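Local coordinates for cleavage and polyadenylation specificity factor 100 KD subunit (Methanosarcina mazei, PDB 2XR1), which probably terminates archaeal transcription genome-wide by cutting nascent RNA at the exit channel of RNA polymerase, using two zinc ions for its nuclease activity, at residues D12-H15 with K16-N20. Numbering follows the deposited sequence.
Sequences DLKH and KIEKN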
loop_
_atom_site.group_PDB
_atom_site.type_symbol
_atom_site.label_atom_id
_atom_site.label_comp_id
_atom_site.label_asym_id
_atom_site.label_seq_id
_atom_site.Cartn_x
_atom_site.Cartn_y
_atom_site.Cartn_z
ATOM N N ASP B 12 14.963 19.691 30.384
ATOM C CA ASP B 12 13.897 20.683 30.420
ATOM C C ASP B 12 12.712 20.162 31.242
ATOM O O ASP B 12 12.083 20.908 31.986
ATOM C CB ASP B 12 13.459 21.030 28.988
ATOM C CG ASP B 12 12.616 22.298 28.918
ATOM O OD1 ASP B 12 11.495 22.297 29.476
ATOM O OD2 ASP B 12 13.068 23.288 28.289
ATOM N N LEU B 13 12.416 18.874 31.119
ATOM C CA LEU B 13 11.330 18.285 31.881
ATOM C C LEU B 13 11.712 18.156 33.345
ATOM O O LEU B 13 10.874 18.401 34.233
ATOM C CB LEU B 13 10.904 16.933 31.310
ATOM C CG LEU B 13 10.069 16.955 30.013
ATOM C CD1 LEU B 13 9.922 15.532 29.461
ATOM C CD2 LEU B 13 8.707 17.592 30.233
ATOM N N LYS B 14 12.964 17.790 33.615
ATOM C CA LYS B 14 13.402 17.673 34.997
ATOM C C LYS B 14 13.214 19.018 35.673
ATOM O O LYS B 14 12.519 19.117 36.681
ATOM C CB LYS B 14 14.845 17.199 35.121
ATOM C CG LYS B 14 15.321 17.120 36.584
ATOM C CD LYS B 14 16.441 16.097 36.801
ATOM C CE LYS B 14 17.475 16.565 37.860
ATOM N NZ LYS B 14 17.051 16.617 39.313
ATOM N N HIS B 15 13.764 20.069 35.087
ATOM C CA HIS B 15 13.703 21.365 35.739
ATOM C C HIS B 15 12.286 21.898 35.925
ATOM O O HIS B 15 11.960 22.417 36.983
ATOM C CB HIS B 15 14.621 22.351 35.030
ATOM C CG HIS B 15 16.067 21.979 35.145
ATOM N ND1 HIS B 15 16.983 22.203 34.138
ATOM C CD2 HIS B 15 16.745 21.356 36.141
ATOM C CE1 HIS B 15 18.167 21.753 34.518
ATOM N NE2 HIS B 15 18.048 21.233 35.729
ATOM N N LYS B 16 11.452 21.751 34.907
ATOM C CA LYS B 16 10.021 22.048 35.006
ATOM C C LYS B 16 9.402 21.412 36.246
ATOM O O LYS B 16 8.756 22.076 37.043
ATOM C CB LYS B 16 9.299 21.509 33.762
ATOM C CG LYS B 16 8.871 22.555 32.754
ATOM C CD LYS B 16 7.447 23.029 33.041
ATOM C CE LYS B 16 6.987 24.128 32.068
ATOM N NZ LYS B 16 6.686 23.590 30.708
ATOM N N ILE B 17 9.586 20.104 36.380
ATOM C CA ILE B 17 9.060 19.346 37.510
ATOM C C ILE B 17 9.567 19.892 38.844
ATOM O O ILE B 17 8.792 20.158 39.756
ATOM C CB ILE B 17 9.489 17.890 37.420
ATOM C CG1 ILE B 17 8.534 17.116 36.515
ATOM C CG2 ILE B 17 9.520 17.262 38.800
ATOM C CD1 ILE B 17 9.225 16.054 35.700
ATOM N N GLU B 18 10.875 20.073 38.937
ATOM C CA GLU B 18 11.501 20.443 40.193
ATOM C C GLU B 18 10.970 21.743 40.787
ATOM O O GLU B 18 10.864 21.852 42.006
ATOM C CB GLU B 18 13.019 20.501 40.038
ATOM C CG GLU B 18 13.572 19.174 39.638
ATOM C CD GLU B 18 14.900 18.876 40.232
ATOM O OE1 GLU B 18 15.808 19.728 40.084
ATOM O OE2 GLU B 18 15.036 17.770 40.811
ATOM N N LYS B 19 10.616 22.701 39.934
ATOM C CA LYS B 19 9.966 23.928 40.415
ATOM C C LYS B 19 8.440 23.814 40.561
ATOM O O LYS B 19 7.782 24.798 40.860
ATOM C CB LYS B 19 10.339 25.136 39.542
ATOM C CG LYS B 19 10.033 24.998 38.057
ATOM C CD LYS B 19 10.717 26.092 37.238
ATOM C CE LYS B 19 12.243 26.095 37.406
ATOM N NZ LYS B 19 12.956 26.713 36.242
ATOM N N ASN B 20 7.875 22.630 40.333
ATOM C CA ASN B 20 6.471 22.387 40.671
ATOM C C ASN B 20 6.314 21.591 41.948
ATOM O O ASN B 20 5.236 21.596 42.530
ATOM C CB ASN B 20 5.709 21.693 39.524
ATOM C CG ASN B 20 4.774 22.655 38.757
ATOM O OD1 ASN B 20 4.663 23.832 39.093
ATOM N ND2 ASN B 20 4.107 22.141 37.719
#
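K14 and E18, four residues apart on one face of helix 7-18, form a salt bridge, with K14 NZ 2.8 Å from E18 OE2. The pair illustrates how i to i+4 spacing brings oppositely charged side chains together on one helix face. The two side chains cross at a slant rather than running alongside each other. K14 starts out with CG anti to its own backbone N (chi1 178°), then bends at its last two torsions, which carries the ammonium over the glutamate head; it meets OE2 from above the carboxylate plane, 57° out of it. The E18 chain, bent at chi2, lies back over the K14 carbonyl, whose oxygen also accepts the amide of E18. The pair is thus tied twice, through backbone and side chain. A further, weak bond from K14 NZ to T28 O gives the ammonium a second partner.

H15 and K16 share much of their area simply as bonded neighbours; their side chains engage residues a turn away. The imidazole of H15 has E18 OE1 at its edge, near the ring plane and 4.4 Å from CD2, a loose approach. K16 lays CB and CG against D12 O, the acceptor of its own amide, but its NZ stays 5.1 Å from D12 OD1, so these opposite charges do not touch. I17 N bonds likewise to L13 O, and the alpha-helical pattern persists to K19 N, with a longer bond of 3.3 Å to H15 O, just as the helix gives way to a turn.

While H15 and K16 lie exposed, L13 and I17 pack on the body of the predicted first KH domain, KHa. Both touch L61 and V30; beyond these, L13 meets L37 and I17 meets L39, so the helix packs against strands 30-33 and 36-41 and against helix 52-61.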